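Local coordinates for ribosomal RNA small subunit methyltransferase E (Bacillus subtilis, PDB 1VHK), which probably methylates N3 of a uridine in 16S ribosomal RNA of the assembled small subunit, with S-adenosylmethionine as methyl donor, at residues E9-Q14 / S47-E52; F21-E26 / V65-I70; M35-G40 / C55-V60; N74-L79 / Y146-P151. All coordinates share one frame; numbering follows the deposited sequence.

Interaction 1 of 4, residues E9-Q14 / S47-E52; sequences ELTKQQ and SQDGFE
Two backbone N-H groups join Leu10-Lys12 to the turn Ser47-Gly50, one in each direction. Gln48 N donates to Leu10 O at 2.8 Å, and the bond is almost straight (170°). Lys12 N donates to Asp49 OD2, also at 2.8 Å, on the syn lone pair of OD2, on the side of OD1. Asp49 CG lies between its own backbone N and carbonyl carbon (chi1 46°), and the short acid then reaches the start of helix 12-16. Its negative charge there would be expected to suit the helix dipole. Thr11 holds the N-cap position, but its side chain makes no capping bond.

Carbon atoms pack around these bonds: Thr11 CG2 rests against the Asp49 carboxylate, and Gln48 CG lies beside Leu10 O. Lys12 leaves the helix with CG anti to the backbone N, and its extended chain crosses Phe51 at about a right angle. Its CD sits over one face of the ring, off-centre, 4.3 Å from the centroid, a CH-pi contact. The ammonium end goes on to a cation-pi contact with Trp72, so a long flexible lysine serves both aromatics.

Within 47-52, Phe51 N donates to Ser47 OG at 3.0 Å. Gly50, at the last place of the turn, has phi 83°, which glycine adopts easily. Ser47-Gly50 is a type I turn closing the hairpin between strands 42-46 and 52-60, here packed against a helix N-terminus.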
loop_
_atom_site.group_PDB
_atom_site.type_symbol
_atom_site.label_atom_id
_atom_site.label_comp_id
_atom_site.label_asym_id
_atom_site.label_seq_id
_atom_site.Cartn_x
_atom_site.Cartn_y
_atom_site.Cartn_z
ATOM N N GLU A 9 -16.232 1.123 -22.055
ATOM C CA GLU A 9 -15.574 1.811 -23.159
ATOM C C GLU A 9 -16.496 2.824 -23.836
ATOM O O GLU A 9 -16.573 2.912 -25.061
ATOM C CB GLU A 9 -15.059 0.807 -24.183
ATOM C CG GLU A 9 -14.326 -0.388 -23.627
ATOM C CD GLU A 9 -12.853 -0.137 -23.393
ATOM O OE1 GLU A 9 -12.020 -1.034 -23.677
ATOM O OE2 GLU A 9 -12.508 0.969 -22.910
ATOM N N LEU A 10 -17.198 3.591 -23.035
ATOM C CA LEU A 10 -18.078 4.666 -23.428
ATOM C C LEU A 10 -17.729 5.894 -22.576
ATOM O O LEU A 10 -17.036 5.703 -21.566
ATOM C CB LEU A 10 -19.528 4.275 -23.225
ATOM C CG LEU A 10 -20.237 3.506 -24.340
ATOM C CD1 LEU A 10 -19.693 3.907 -25.708
ATOM C CD2 LEU A 10 -20.182 2.007 -24.142
ATOM N N THR A 11 -18.081 7.072 -23.011
ATOM C CA THR A 11 -17.775 8.313 -22.267
ATOM C C THR A 11 -18.980 8.635 -21.422
ATOM O O THR A 11 -20.035 8.050 -21.742
ATOM C CB THR A 11 -17.511 9.445 -23.278
ATOM O OG1 THR A 11 -16.309 9.142 -24.007
ATOM C CG2 THR A 11 -17.345 10.781 -22.576
ATOM N N LYS A 12 -18.935 9.495 -20.407
ATOM C CA LYS A 12 -20.203 9.762 -19.714
ATOM C C LYS A 12 -21.259 10.244 -20.713
ATOM O O LYS A 12 -22.359 9.685 -20.766
ATOM C CB LYS A 12 -20.103 10.720 -18.545
ATOM C CG LYS A 12 -21.489 11.028 -17.936
ATOM C CD LYS A 12 -21.358 12.094 -16.863
ATOM C CE LYS A 12 -22.725 12.673 -16.512
ATOM N NZ LYS A 12 -22.581 13.665 -15.414
ATOM N N GLN A 13 -20.930 11.235 -21.541
ATOM C CA GLN A 13 -21.900 11.748 -22.501
ATOM C C GLN A 13 -22.420 10.739 -23.484
ATOM O O GLN A 13 -23.614 10.806 -23.850
ATOM C CB GLN A 13 -21.392 13.041 -23.153
ATOM C CG GLN A 13 -21.241 14.144 -22.078
ATOM C CD GLN A 13 -21.117 15.522 -22.677
ATOM O OE1 GLN A 13 -20.530 15.683 -23.748
ATOM N NE2 GLN A 13 -21.660 16.525 -21.994
ATOM N N GLN A 14 -21.655 9.711 -23.854
ATOM C CA GLN A 14 -22.147 8.650 -24.719
ATOM C C GLN A 14 -23.133 7.754 -23.968
ATOM O O GLN A 14 -24.019 7.181 -24.588
ATOM C CB GLN A 14 -21.038 7.790 -25.307
ATOM C CG GLN A 14 -20.130 8.447 -26.308
ATOM C CD GLN A 14 -19.012 7.573 -26.825
ATOM O OE1 GLN A 14 -18.451 6.719 -26.139
ATOM N NE2 GLN A 14 -18.650 7.779 -28.092
ATOM N N SER A 47 -16.987 5.279 -16.559
ATOM C CA SER A 47 -16.754 5.566 -17.980
ATOM C C SER A 47 -15.285 5.754 -18.327
ATOM O O SER A 47 -14.419 5.891 -17.457
ATOM C CB SER A 47 -17.527 6.815 -18.401
ATOM O OG SER A 47 -17.246 7.904 -17.538
ATOM N N GLN A 48 -14.975 5.946 -19.623
ATOM C CA GLN A 48 -13.581 6.113 -20.016
ATOM C C GLN A 48 -13.002 7.441 -19.495
ATOM O O GLN A 48 -11.771 7.571 -19.471
ATOM C CB GLN A 48 -13.281 6.054 -21.479
ATOM C CG GLN A 48 -14.141 5.412 -22.493
ATOM C CD GLN A 48 -13.703 5.765 -23.914
ATOM O OE1 GLN A 48 -13.190 6.874 -24.130
ATOM N NE2 GLN A 48 -13.863 4.835 -24.848
ATOM N N ASP A 49 -13.849 8.423 -19.257
ATOM C CA ASP A 49 -13.440 9.726 -18.792
ATOM C C ASP A 49 -13.501 9.883 -17.289
ATOM O O ASP A 49 -13.563 11.016 -16.787
ATOM C CB ASP A 49 -14.142 10.862 -19.504
ATOM C CG ASP A 49 -15.612 10.828 -19.711
ATOM O OD1 ASP A 49 -16.210 11.922 -19.971
ATOM O OD2 ASP A 49 -16.271 9.767 -19.691
ATOM N N GLY A 50 -13.529 8.778 -16.554
ATOM C CA GLY A 50 -13.530 8.783 -15.118
ATOM C C GLY A 50 -14.822 8.975 -14.389
ATOM O O GLY A 50 -14.786 9.057 -13.137
ATOM N N PHE A 51 -15.983 8.950 -15.041
ATOM C CA PHE A 51 -17.253 9.135 -14.339
ATOM C C PHE A 51 -17.893 7.845 -13.852
ATOM O O PHE A 51 -18.153 6.921 -14.616
ATOM C CB PHE A 51 -18.199 9.917 -15.269
ATOM C CG PHE A 51 -17.746 11.339 -15.446
ATOM C CD1 PHE A 51 -17.019 11.722 -16.567
ATOM C CD2 PHE A 51 -18.022 12.289 -14.484
ATOM C CE1 PHE A 51 -16.593 13.023 -16.719
ATOM C CE2 PHE A 51 -17.591 13.596 -14.624
ATOM C CZ PHE A 51 -16.861 13.959 -15.740
ATOM N N GLU A 52 -18.209 7.744 -12.566
ATOM C CA GLU A 52 -18.783 6.598 -11.910
ATOM C C GLU A 52 -20.302 6.582 -11.808
ATOM O O GLU A 52 -20.941 7.432 -11.190
ATOM C CB GLU A 52 -18.218 6.494 -10.464
ATOM C CG GLU A 52 -18.648 5.226 -9.749
ATOM C CD GLU A 52 -18.006 5.022 -8.387
ATOM O OE1 GLU A 52 -17.007 4.258 -8.322
ATOM O OE2 GLU A 52 -18.513 5.572 -7.381
#

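Interaction 2 of 4, residues F21-E26 / V65-I70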
loop_
_atom_site.group_PDB
_atom_site.type_symbol
_atom_site.label_atom_id
_atom_site.label_comp_id
_atom_site.label_asym_id
_atom_site.label_seq_id
_atom_site.Cartn_x
_atom_site.Cartn_y
_atom_site.Cartn_z
ATOM N N PHE A 21 -27.763 1.424 -21.746
ATOM C CA PHE A 21 -26.510 1.224 -22.481
ATOM C C PHE A 21 -26.157 -0.251 -22.363
ATOM O O PHE A 21 -26.663 -0.900 -21.456
ATOM C CB PHE A 21 -25.393 2.125 -21.989
ATOM C CG PHE A 21 -24.915 1.818 -20.597
ATOM C CD1 PHE A 21 -25.574 2.347 -19.499
ATOM C CD2 PHE A 21 -23.839 0.976 -20.379
ATOM C CE1 PHE A 21 -25.160 2.061 -18.214
ATOM C CE2 PHE A 21 -23.424 0.679 -19.103
ATOM C CZ PHE A 21 -24.083 1.225 -18.015
ATOM N N SER A 22 -25.349 -0.778 -23.265
ATOM C CA SER A 22 -25.017 -2.192 -23.215
ATOM C C SER A 22 -23.524 -2.477 -23.174
ATOM O O SER A 22 -22.687 -1.789 -23.739
ATOM C CB SER A 22 -25.668 -2.945 -24.379
ATOM O OG SER A 22 -25.534 -2.208 -25.570
ATOM N N ILE A 23 -23.212 -3.553 -22.461
ATOM C CA ILE A 23 -21.867 -4.016 -22.241
ATOM C C ILE A 23 -21.522 -5.172 -23.169
ATOM O O ILE A 23 -22.179 -6.217 -23.156
ATOM C CB ILE A 23 -21.699 -4.481 -20.769
ATOM C CG1 ILE A 23 -22.184 -3.390 -19.820
ATOM C CG2 ILE A 23 -20.256 -4.859 -20.496
ATOM C CD1 ILE A 23 -22.029 -3.679 -18.353
ATOM N N THR A 24 -20.483 -4.978 -23.989
ATOM C CA THR A 24 -20.034 -6.024 -24.896
ATOM C C THR A 24 -18.571 -6.394 -24.649
ATOM O O THR A 24 -17.798 -5.662 -24.036
ATOM C CB THR A 24 -20.241 -5.686 -26.380
ATOM O OG1 THR A 24 -19.674 -4.408 -26.668
ATOM C CG2 THR A 24 -21.711 -5.672 -26.756
ATOM N N GLY A 25 -18.261 -7.682 -24.880
ATOM C CA GLY A 25 -16.932 -8.197 -24.754
ATOM C C GLY A 25 -16.623 -9.050 -23.542
ATOM O O GLY A 25 -17.388 -9.918 -23.127
ATOM N N GLU A 26 -15.409 -8.862 -23.025
ATOM C CA GLU A 26 -14.855 -9.536 -21.878
ATOM C C GLU A 26 -15.816 -9.525 -20.678
ATOM O O GLU A 26 -16.144 -10.561 -20.129
ATOM C CB GLU A 26 -13.572 -8.815 -21.408
ATOM C CG GLU A 26 -12.278 -9.579 -21.546
ATOM C CD GLU A 26 -11.070 -8.741 -21.149
ATOM O OE1 GLU A 26 -10.008 -8.865 -21.800
ATOM O OE2 GLU A 26 -11.196 -7.938 -20.198
ATOM N N VAL A 65 -25.145 -7.231 -22.410
ATOM C CA VAL A 65 -25.746 -6.938 -21.099
ATOM C C VAL A 65 -26.225 -5.490 -21.112
ATOM O O VAL A 65 -25.453 -4.584 -21.418
ATOM C CB VAL A 65 -24.779 -7.192 -19.948
ATOM C CG1 VAL A 65 -25.107 -6.340 -18.730
ATOM C CG2 VAL A 65 -24.777 -8.665 -19.532
ATOM N N SER A 66 -27.513 -5.288 -20.862
ATOM C CA SER A 66 -28.055 -3.928 -20.910
ATOM C C SER A 66 -28.195 -3.349 -19.510
ATOM O O SER A 66 -28.604 -4.064 -18.602
ATOM C CB SER A 66 -29.382 -3.900 -21.658
ATOM O OG SER A 66 -29.189 -4.261 -23.021
ATOM N N CYS A 67 -27.836 -2.071 -19.367
ATOM C CA CYS A 67 -27.871 -1.385 -18.111
ATOM C C CYS A 67 -28.585 -0.032 -18.145
ATOM O O CYS A 67 -28.517 0.721 -19.092
ATOM C CB CYS A 67 -26.447 -1.120 -17.571
ATOM S SG CYS A 67 -25.311 -2.505 -17.664
ATOM N N LEU A 68 -29.204 0.261 -17.020
ATOM C CA LEU A 68 -29.918 1.495 -16.730
ATOM C C LEU A 68 -29.140 2.222 -15.628
ATOM O O LEU A 68 -28.825 1.552 -14.645
ATOM C CB LEU A 68 -31.295 1.108 -16.167
ATOM C CG LEU A 68 -32.006 2.136 -15.296
ATOM C CD1 LEU A 68 -32.403 3.362 -16.098
ATOM C CD2 LEU A 68 -33.198 1.508 -14.603
ATOM N N VAL A 69 -28.738 3.463 -15.834
ATOM C CA VAL A 69 -27.982 4.150 -14.781
ATOM C C VAL A 69 -28.929 4.713 -13.743
ATOM O O VAL A 69 -29.738 5.587 -14.025
ATOM C CB VAL A 69 -26.948 5.154 -15.257
ATOM C CG1 VAL A 69 -27.057 5.466 -16.721
ATOM C CG2 VAL A 69 -26.947 6.440 -14.419
ATOM N N ILE A 70 -28.827 4.216 -12.509
ATOM C CA ILE A 70 -29.719 4.709 -11.457
ATOM C C ILE A 70 -29.143 5.852 -10.658
ATOM O O ILE A 70 -29.889 6.629 -10.037
ATOM C CB ILE A 70 -30.186 3.538 -10.579
ATOM C CG1 ILE A 70 -29.024 2.876 -9.867
ATOM C CG2 ILE A 70 -30.918 2.536 -11.478
ATOM C CD1 ILE A 70 -29.347 1.697 -8.970
#
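Phe21 and Cys67 face each other as a hydrogen-bonded antiparallel pair: Phe21 N donates to Cys67 O, and Cys67 N returns a bond to Phe21 O at 2.7 Å. The Phe21 side chain leaves CB with CG between the backbone N and carbonyl carbon (chi1 67°); from there the ring reaches over Cys67. CD1 comes 3.4 Å from Cys67 O. Next along the ring, CE1 meets Cys67 CB and, more distantly, Val69 CG1. CZ, at the tip, lies 3.4 Å from Cys67 CB, which sits over one face toward the rim in a CH-pi contact. On the other branch CE2 nears Cys67 SG, whose sulfur-aromatic approach to the ring is oblique. A small cysteine lets its CB lie under the ring.

Ile23 and Val65 form the next hydrogen-bonded pair and lie side by side, with Ile23 CD1 3.6 Å from Cys67 SG. Ser22 and Ser66, the non-hydrogen-bonded pair between, send their small polar side chains to the opposite face.

Strand 21-24 is the edge of the five-stranded sheet of the PUA-family domain, and strand 52-60 flanks 64-72 on its far side. Helix 26-35 covers Ile23 and Val65 through Ile31, whereas Ile15 of helix 12-16 packs on Phe21 and Val69.

Interaction 3 of 4, residues M35-G40 / C55-V60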
loop_
_atom_site.group_PDB
_atom_site.type_symbol
_atom_site.label_atom_id
_atom_site.label_comp_id
_atom_site.label_asym_id
_atom_site.label_seq_id
_atom_site.Cartn_x
_atom_site.Cartn_y
_atom_site.Cartn_z
HETATM N N MSE A 35 -19.944 -14.467 -12.738
HETATM C CA MSE A 35 -20.722 -14.039 -11.575
HETATM C C MSE A 35 -22.164 -14.526 -11.619
HETATM O O MSE A 35 -22.800 -14.704 -10.585
HETATM C CB MSE A 35 -20.693 -12.504 -11.513
HETATM C CG MSE A 35 -19.290 -11.931 -11.471
HETATM SE SE MSE A 35 -18.456 -12.123 -9.766
HETATM C CE MSE A 35 -19.841 -11.535 -8.598
ATOM N N ARG A 36 -22.696 -14.767 -12.803
ATOM C CA ARG A 36 -24.044 -15.176 -13.078
ATOM C C ARG A 36 -25.104 -14.250 -12.514
ATOM O O ARG A 36 -25.986 -14.629 -11.749
ATOM C CB ARG A 36 -24.318 -16.647 -12.756
ATOM C CG ARG A 36 -24.047 -17.550 -13.961
ATOM C CD ARG A 36 -24.372 -19.017 -13.685
ATOM N NE ARG A 36 -23.870 -19.845 -14.791
ATOM C CZ ARG A 36 -24.448 -19.880 -15.996
ATOM N NH1 ARG A 36 -23.946 -20.647 -16.965
ATOM N NH2 ARG A 36 -25.526 -19.141 -16.234
HETATM N N MSE A 37 -25.082 -12.990 -12.955
HETATM C CA MSE A 37 -26.025 -11.984 -12.507
HETATM C C MSE A 37 -27.303 -11.962 -13.327
HETATM O O MSE A 37 -27.333 -12.287 -14.508
HETATM C CB MSE A 37 -25.354 -10.598 -12.527
HETATM C CG MSE A 37 -24.275 -10.482 -11.457
HETATM SE SE MSE A 37 -23.414 -8.779 -11.416
HETATM C CE MSE A 37 -24.695 -7.734 -10.490
ATOM N N ASN A 38 -28.398 -11.549 -12.675
ATOM C CA ASN A 38 -29.691 -11.501 -13.323
ATOM C C ASN A 38 -30.214 -10.070 -13.429
ATOM O O ASN A 38 -29.733 -9.175 -12.749
ATOM C CB ASN A 38 -30.725 -12.341 -12.544
ATOM C CG ASN A 38 -30.221 -13.743 -12.253
ATOM O OD1 ASN A 38 -30.017 -14.539 -13.173
ATOM N ND2 ASN A 38 -29.998 -14.022 -10.974
ATOM N N GLU A 39 -31.225 -9.903 -14.287
ATOM C CA GLU A 39 -31.868 -8.599 -14.413
ATOM C C GLU A 39 -32.339 -8.163 -13.022
ATOM O O GLU A 39 -32.813 -8.972 -12.234
ATOM C CB GLU A 39 -33.013 -8.624 -15.396
ATOM C CG GLU A 39 -33.907 -9.846 -15.328
ATOM C CD GLU A 39 -34.891 -9.796 -14.175
ATOM O OE1 GLU A 39 -35.606 -8.775 -14.047
ATOM O OE2 GLU A 39 -34.942 -10.773 -13.392
ATOM N N GLY A 40 -32.105 -6.893 -12.712
ATOM C CA GLY A 40 -32.455 -6.352 -11.411
ATOM C C GLY A 40 -31.206 -6.220 -10.540
ATOM O O GLY A 40 -31.215 -5.546 -9.515
ATOM N N CYS A 55 -25.369 1.241 -11.671
ATOM C CA CYS A 55 -26.220 0.707 -12.720
ATOM C C CYS A 55 -27.016 -0.516 -12.268
ATOM O O CYS A 55 -26.604 -1.262 -11.389
ATOM C CB CYS A 55 -25.410 0.345 -13.964
ATOM S SG CYS A 55 -24.312 1.646 -14.557
ATOM N N GLU A 56 -28.150 -0.686 -12.936
ATOM C CA GLU A 56 -29.070 -1.794 -12.746
ATOM C C GLU A 56 -29.134 -2.642 -14.015
ATOM O O GLU A 56 -29.293 -2.133 -15.126
ATOM C CB GLU A 56 -30.457 -1.257 -12.372
ATOM C CG GLU A 56 -31.396 -2.213 -11.701
ATOM C CD GLU A 56 -32.488 -1.603 -10.863
ATOM O OE1 GLU A 56 -32.253 -1.268 -9.676
ATOM O OE2 GLU A 56 -33.655 -1.501 -11.321
ATOM N N LEU A 57 -28.928 -3.955 -13.894
ATOM C CA LEU A 57 -29.013 -4.810 -15.080
ATOM C C LEU A 57 -30.480 -4.946 -15.509
ATOM O O LEU A 57 -31.329 -5.484 -14.819
ATOM C CB LEU A 57 -28.355 -6.140 -14.884
ATOM C CG LEU A 57 -26.833 -6.245 -14.920
ATOM C CD1 LEU A 57 -26.203 -5.148 -15.771
ATOM C CD2 LEU A 57 -26.243 -6.262 -13.523
ATOM N N GLN A 58 -30.774 -4.312 -16.633
ATOM C CA GLN A 58 -32.075 -4.307 -17.267
ATOM C C GLN A 58 -32.175 -5.545 -18.166
ATOM O O GLN A 58 -33.133 -6.304 -18.102
ATOM C CB GLN A 58 -32.249 -3.036 -18.093
ATOM C CG GLN A 58 -33.487 -3.000 -18.958
ATOM C CD GLN A 58 -34.021 -1.606 -19.200
ATOM O OE1 GLN A 58 -34.875 -1.381 -20.075
ATOM N NE2 GLN A 58 -33.530 -0.648 -18.418
ATOM N N SER A 59 -31.080 -5.811 -18.882
ATOM C CA SER A 59 -31.053 -6.981 -19.765
ATOM C C SER A 59 -29.761 -7.764 -19.638
ATOM O O SER A 59 -28.671 -7.181 -19.551
ATOM C CB SER A 59 -31.295 -6.548 -21.208
ATOM O OG SER A 59 -30.837 -7.512 -22.121
ATOM N N VAL A 60 -29.868 -9.089 -19.538
ATOM C CA VAL A 60 -28.708 -9.954 -19.419
ATOM C C VAL A 60 -28.779 -11.127 -20.397
ATOM O O VAL A 60 -29.551 -12.069 -20.245
ATOM C CB VAL A 60 -28.452 -10.457 -18.000
ATOM C CG1 VAL A 60 -27.976 -9.332 -17.083
ATOM C CG2 VAL A 60 -29.671 -11.131 -17.399
#
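Gly40 N donates to Leu57 O at 2.7 Å, with an angle of 163° at the hydrogen, and the same oxygen is met by Glu39 CA at 3.2 Å in a CA-H...O contact. Gly40 has phi 103° and psi -18°, angles at which a CB would run into the carbonyl oxygen of Glu39, so glycine suits the place. Beside it Glu39 CB touches Gln58 O, while its carboxylate end leads away from strand 52-60.

The loop 35-40 carries the chain from helix 26-35 into strand 42-46, which pairs with 52-60 in the PUA-family domain. At this end strand 52-60 turns a corner: Gln58 and Ser59 both face Ser66 of the next strand, a classic beta bulge.

Beyond the corner, Val60 points back toward the loop. Its CG2 lies 3.7 Å from Glu39 N and 3.9 Å from Met37 O, a branched apolar residue closing over backbone.

Met37, present as selenomethionine, is a flexible unbranched chain that can reach the buried Leu57 from the loop, crossing it at about a right angle. The bend at its chi3 (79°) sets CE 3.7 Å from Leu57 CD2. Both side chains also touch Ile43 of strand 42-46, and Leu57 touches Val65 and Cys67 of strand 64-72 as well.

Interaction 4 of 4, residues N74-L79 / Y146-P151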
loop_
_atom_site.group_PDB
_atom_site.type_symbol
_atom_site.label_atom_id
_atom_site.label_comp_id
_atom_site.label_asym_id
_atom_site.label_seq_id
_atom_site.Cartn_x
_atom_site.Cartn_y
_atom_site.Cartn_z
ATOM N N ASN A 74 -20.689 10.933 -8.614
ATOM C CA ASN A 74 -19.846 12.102 -8.486
ATOM C C ASN A 74 -18.645 11.870 -7.580
ATOM O O ASN A 74 -18.060 12.829 -7.072
ATOM C CB ASN A 74 -20.666 13.276 -7.941
ATOM C CG ASN A 74 -21.579 13.845 -9.016
ATOM O OD1 ASN A 74 -21.110 14.060 -10.126
ATOM N ND2 ASN A 74 -22.832 14.063 -8.651
ATOM N N GLU A 75 -18.265 10.636 -7.374
ATOM C CA GLU A 75 -17.192 10.225 -6.506
ATOM C C GLU A 75 -15.866 10.181 -7.246
ATOM O O GLU A 75 -15.765 9.608 -8.322
ATOM C CB GLU A 75 -17.503 8.828 -5.934
ATOM C CG GLU A 75 -18.187 8.838 -4.588
ATOM C CD GLU A 75 -17.381 9.526 -3.505
ATOM O OE1 GLU A 75 -17.950 10.385 -2.795
ATOM O OE2 GLU A 75 -16.180 9.219 -3.319
ATOM N N ASN A 76 -14.877 10.916 -6.747
ATOM C CA ASN A 76 -13.564 10.869 -7.355
ATOM C C ASN A 76 -12.537 10.398 -6.320
ATOM O O ASN A 76 -12.269 11.094 -5.346
ATOM C CB ASN A 76 -13.049 12.157 -7.987
ATOM C CG ASN A 76 -11.729 11.817 -8.708
ATOM O OD1 ASN A 76 -10.672 11.706 -8.109
ATOM N ND2 ASN A 76 -11.839 11.498 -9.986
ATOM N N ARG A 77 -11.902 9.279 -6.649
ATOM C CA ARG A 77 -10.956 8.707 -5.686
ATOM C C ARG A 77 -9.539 8.750 -6.182
ATOM O O ARG A 77 -8.694 8.038 -5.642
ATOM C CB ARG A 77 -11.415 7.306 -5.292
ATOM C CG ARG A 77 -12.807 7.250 -4.704
ATOM C CD ARG A 77 -13.252 5.833 -4.419
ATOM N NE ARG A 77 -14.605 5.734 -3.884
ATOM C CZ ARG A 77 -15.724 5.644 -4.591
ATOM N NH1 ARG A 77 -15.688 5.651 -5.913
ATOM N NH2 ARG A 77 -16.897 5.546 -3.946
ATOM N N GLU A 78 -9.261 9.629 -7.145
ATOM C CA GLU A 78 -7.910 9.726 -7.703
ATOM C C GLU A 78 -6.993 10.594 -6.866
ATOM O O GLU A 78 -7.433 11.520 -6.177
ATOM C CB GLU A 78 -7.971 10.187 -9.153
ATOM C CG GLU A 78 -8.496 9.173 -10.152
ATOM C CD GLU A 78 -7.816 7.835 -10.217
ATOM O OE1 GLU A 78 -6.560 7.724 -10.287
ATOM O OE2 GLU A 78 -8.526 6.794 -10.200
ATOM N N LEU A 79 -5.716 10.209 -6.770
ATOM C CA LEU A 79 -4.748 11.049 -6.049
ATOM C C LEU A 79 -4.756 12.453 -6.677
ATOM O O LEU A 79 -4.780 12.547 -7.908
ATOM C CB LEU A 79 -3.334 10.524 -6.204
ATOM C CG LEU A 79 -2.743 9.518 -5.270
ATOM C CD1 LEU A 79 -1.256 9.307 -5.592
ATOM C CD2 LEU A 79 -2.950 9.863 -3.806
ATOM N N TYR A 146 -11.746 0.784 -6.622
ATOM C CA TYR A 146 -12.641 1.867 -6.966
ATOM C C TYR A 146 -11.896 3.054 -7.531
ATOM O O TYR A 146 -12.192 4.200 -7.197
ATOM C CB TYR A 146 -13.492 2.274 -5.746
ATOM C CG TYR A 146 -14.679 1.369 -5.551
ATOM C CD1 TYR A 146 -15.901 1.848 -5.123
ATOM C CD2 TYR A 146 -14.616 0.026 -5.906
ATOM C CE1 TYR A 146 -16.994 1.028 -4.999
ATOM C CE2 TYR A 146 -15.707 -0.805 -5.798
ATOM C CZ TYR A 146 -16.905 -0.300 -5.328
ATOM O OH TYR A 146 -17.974 -1.156 -5.180
ATOM N N ARG A 147 -10.922 2.764 -8.375
ATOM C CA ARG A 147 -10.198 3.837 -9.059
ATOM C C ARG A 147 -11.142 4.388 -10.147
ATOM O O ARG A 147 -12.121 3.732 -10.497
ATOM C CB ARG A 147 -8.919 3.286 -9.686
ATOM C CG ARG A 147 -7.777 3.028 -8.760
ATOM C CD ARG A 147 -7.156 4.307 -8.205
ATOM N NE ARG A 147 -6.403 5.043 -9.201
ATOM C CZ ARG A 147 -5.203 4.724 -9.659
ATOM N NH1 ARG A 147 -4.563 3.661 -9.202
ATOM N NH2 ARG A 147 -4.656 5.491 -10.581
ATOM N N ASN A 148 -10.915 5.619 -10.571
ATOM C CA ASN A 148 -11.688 6.253 -11.615
ATOM C C ASN A 148 -10.961 6.104 -12.957
ATOM O O ASN A 148 -11.472 6.577 -13.968
ATOM C CB ASN A 148 -11.913 7.736 -11.351
ATOM C CG ASN A 148 -12.856 7.958 -10.172
ATOM O OD1 ASN A 148 -12.425 7.752 -9.036
ATOM N ND2 ASN A 148 -14.097 8.349 -10.444
ATOM N N GLU A 149 -9.802 5.466 -12.919
ATOM C CA GLU A 149 -8.956 5.215 -14.036
ATOM C C GLU A 149 -8.117 3.940 -13.810
ATOM O O GLU A 149 -7.778 3.618 -12.680
ATOM C CB GLU A 149 -7.944 6.358 -14.295
ATOM C CG GLU A 149 -6.724 6.319 -13.403
ATOM C CD GLU A 149 -5.447 6.883 -13.943
ATOM O OE1 GLU A 149 -5.419 8.055 -14.388
ATOM O OE2 GLU A 149 -4.397 6.170 -13.927
ATOM N N VAL A 150 -7.702 3.343 -14.912
ATOM C CA VAL A 150 -6.831 2.171 -14.896
ATOM C C VAL A 150 -5.410 2.607 -15.248
ATOM O O VAL A 150 -5.164 3.195 -16.308
ATOM C CB VAL A 150 -7.314 1.150 -15.949
ATOM C CG1 VAL A 150 -6.364 -0.033 -16.003
ATOM C CG2 VAL A 150 -8.759 0.743 -15.642
ATOM N N PRO A 151 -4.476 2.413 -14.341
ATOM C CA PRO A 151 -3.107 2.845 -14.568
ATOM C C PRO A 151 -2.475 2.110 -15.743
ATOM O O PRO A 151 -2.635 0.910 -15.899
ATOM C CB PRO A 151 -2.377 2.588 -13.275
ATOM C CG PRO A 151 -3.366 2.125 -12.299
ATOM C CD PRO A 151 -4.648 1.815 -13.008
#
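The two irregular segments run about 60° apart, with the CA atoms of Arg77 and Arg147 6.0 Å from each other. Glu78, its chain bent at chi2 (-55°), meets Arg147 side-on. The one N-H of NE is shared between OE1 and OE2, while NH2 bonds OE1 at 2.9 Å on its syn lone pair; OE2 uses its anti lone pair for Asn148 N at 2.7 Å. Arg147 NH2 reaches Glu149 as well, and its positive charge should offset the nearness of the two glutamates; NH1 is bonded to Thr103 O.

Asn148, with both a donor and an acceptor, reads the other backbone: ND2 gives to Glu75 O at 3.0 Å, and OD1 receives Arg77 N from above its carbonyl plane. Its amide stacks on that of Asn76, whose OD1 accepts Glu78 N in an Asx turn.

Arg77 runs alongside Tyr146. Tyr146 CD1 lies over the centre of the guanidinium, 3.8 Å from CZ, with the planes 76° apart, and NH1 forms a salt bridge to Glu52. Arg77 O bonds Arg232 of the second subunit.

The Glu78-Arg147-Glu149 salt-bridge network and the Asn148 bonds tie the loop between strands 64-72 and 82-88 to the Schellman-capped end of helix 131-144, at the subunit interface.

In the fold
Interactions 2 and 3 share one sheet, their centres 9 Å apart: Ser66 N lies 2.6 Å from Ser59 O, a probable hydrogen bond, and Leu57 CD1 packs on Cys67 SG and Val65 CG1. Interaction 3 is nested in the chain loop that interaction 2 closes. Interaction 1 lies about 12 Å, centre to centre, from both interaction 2 and interaction 4. Segment 47-52 meets interaction 4 through Gly50 O in the turn, 2.9 Å from Asn148 ND2 (a probable hydrogen bond), and through Glu52 at the start of the next strand, whose OE1 forms a salt bridge with Arg77 NH1 (3.1 Å). This hairpin therefore connects the PUA-family sheet to the methyltransferase domain. Among the four, interaction 4 alone touches the second subunit.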